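MB2760 (Mycobacterium tuberculosis, PDB 2BNG) hydrolyses long or bulky lipophilic epoxides to diols in vitro, with fatty acid or steroid derivatives as possible physiological substrates. Local coordinates at residues Ala20-Leu25 against His78-Asp83. Numbering follows the deposited sequence.
Sequences AVEAFL and HRIGAD
Ile80 reaches from its strand to two neighbouring residues of the helix, Val21 and Glu22. Its CG1 branch is anti to the backbone N (chi1 180°), and chi2 of 164° extends it further, which carries CD1 up to the helix. Ile80 CD1 lies 3.8 Å from Glu22 CG. The distance from Ile80 CD1 to Val21 CG1 is 4.2 Å. Val21 and Ile80 point at each other and pass side by side in opposite directions. Val21 offers CG1, the methyl that chi1 of 173° turns away from its own amide nitrogen. The Glu22 side chain runs at a slant to Ile80. Its chain is extended beyond CG, which brings the carboxylate to the other branch of the isoleucine, with Glu22 OE2 3.8 Å from Ile80 CG2. This is van der Waals contact; Val21 and Ile80 are buried, while Glu22 is partly exposed. On the sheet side, Val21 and Ile80 both touch Val87 of strand 86-97, and Val21 also meets Phe110 and Val112. Strand 72-83 also meets a second subunit, where Ile80 N is hydrogen-bonded to Asp83 OD2 of that chain. Helix 13-30 thus packs on the concave sheet at its outermost strand within the chain, as in the cone-shaped alpha+beta fold of the NTF2-like limonene-1,2-epoxide hydrolase family.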
# COMPACT_ATOMS: atom_id res chain seq x y z
N ALA C 20 -1.64 -33.25 -8.45
CA ALA C 20 -1.48 -34.10 -9.64
C ALA C 20 -2.81 -34.23 -10.38
O ALA C 20 -2.86 -34.08 -11.60
CB ALA C 20 -0.90 -35.49 -9.27
N VAL C 21 -3.88 -34.47 -9.62
CA VAL C 21 -5.22 -34.62 -10.17
C VAL C 21 -5.73 -33.32 -10.78
O VAL C 21 -6.30 -33.33 -11.88
CB VAL C 21 -6.23 -35.21 -9.13
CG1 VAL C 21 -7.68 -35.18 -9.67
CG2 VAL C 21 -5.82 -36.64 -8.73
N GLU C 22 -5.50 -32.20 -10.09
CA GLU C 22 -5.84 -30.90 -10.66
C GLU C 22 -5.06 -30.59 -11.94
O GLU C 22 -5.64 -30.14 -12.94
CB GLU C 22 -5.61 -29.80 -9.63
CG GLU C 22 -6.62 -29.79 -8.52
CD GLU C 22 -6.27 -28.78 -7.44
OE1 GLU C 22 -5.05 -28.53 -7.22
OE2 GLU C 22 -7.20 -28.23 -6.80
N ALA C 23 -3.75 -30.83 -11.90
CA ALA C 23 -2.91 -30.63 -13.10
C ALA C 23 -3.42 -31.52 -14.25
O ALA C 23 -3.55 -31.05 -15.39
CB ALA C 23 -1.45 -30.90 -12.80
N PHE C 24 -3.77 -32.76 -13.94
CA PHE C 24 -4.26 -33.64 -14.98
C PHE C 24 -5.58 -33.17 -15.63
O PHE C 24 -5.70 -33.13 -16.85
CB PHE C 24 -4.37 -35.08 -14.48
CG PHE C 24 -5.16 -35.96 -15.38
CD1 PHE C 24 -4.65 -36.33 -16.62
CD2 PHE C 24 -6.44 -36.39 -15.01
CE1 PHE C 24 -5.39 -37.12 -17.48
CE2 PHE C 24 -7.20 -37.19 -15.84
CZ PHE C 24 -6.67 -37.57 -17.09
N LEU C 25 -6.56 -32.80 -14.82
CA LEU C 25 -7.85 -32.33 -15.32
C LEU C 25 -7.77 -31.01 -16.09
O LEU C 25 -8.43 -30.87 -17.13
CB LEU C 25 -8.89 -32.29 -14.19
CG LEU C 25 -9.24 -33.69 -13.64
CD1 LEU C 25 -9.97 -33.55 -12.30
CD2 LEU C 25 -10.07 -34.53 -14.63
N HIS C 78 -15.58 -28.37 -8.18
CA HIS C 78 -16.21 -27.63 -7.09
C HIS C 78 -15.57 -27.92 -5.73
O HIS C 78 -15.40 -27.02 -4.91
CB HIS C 78 -17.71 -27.93 -7.02
CG HIS C 78 -18.42 -27.76 -8.33
ND1 HIS C 78 -18.64 -26.52 -8.91
CD2 HIS C 78 -18.96 -28.67 -9.18
CE1 HIS C 78 -19.27 -26.68 -10.06
NE2 HIS C 78 -19.47 -27.98 -10.25
N ARG C 79 -15.23 -29.19 -5.50
CA ARG C 79 -14.59 -29.65 -4.27
C ARG C 79 -13.67 -30.80 -4.63
O ARG C 79 -13.98 -31.57 -5.56
CB ARG C 79 -15.62 -30.11 -3.25
CG ARG C 79 -16.58 -29.00 -2.74
CD ARG C 79 -17.66 -29.60 -1.87
NE ARG C 79 -18.56 -28.63 -1.23
CZ ARG C 79 -19.61 -28.09 -1.83
NH1 ARG C 79 -19.85 -28.36 -3.02
NH2 ARG C 79 -20.44 -27.26 -1.30
N ILE C 80 -12.56 -30.89 -3.91
CA ILE C 80 -11.54 -31.90 -4.10
C ILE C 80 -10.86 -32.14 -2.75
O ILE C 80 -10.58 -31.20 -2.04
CB ILE C 80 -10.52 -31.49 -5.21
CG1 ILE C 80 -9.44 -32.58 -5.39
CG2 ILE C 80 -9.93 -30.06 -4.95
CD1 ILE C 80 -8.64 -32.46 -6.68
N GLY C 81 -10.59 -33.40 -2.41
CA GLY C 81 -9.97 -33.74 -1.13
C GLY C 81 -9.31 -35.09 -1.25
O GLY C 81 -9.57 -35.82 -2.19
N ALA C 82 -8.46 -35.43 -0.30
CA ALA C 82 -7.62 -36.62 -0.41
C ALA C 82 -7.76 -37.52 0.79
O ALA C 82 -8.07 -37.07 1.88
CB ALA C 82 -6.19 -36.22 -0.58
N ASP C 83 -7.52 -38.79 0.57
CA ASP C 83 -7.54 -39.82 1.60
C ASP C 83 -6.30 -40.67 1.31
O ASP C 83 -6.36 -41.63 0.54
CB ASP C 83 -8.84 -40.61 1.44
CG ASP C 83 -8.96 -41.83 2.35
OD1 ASP C 83 -8.07 -42.13 3.17
OD2 ASP C 83 -10.01 -42.50 2.20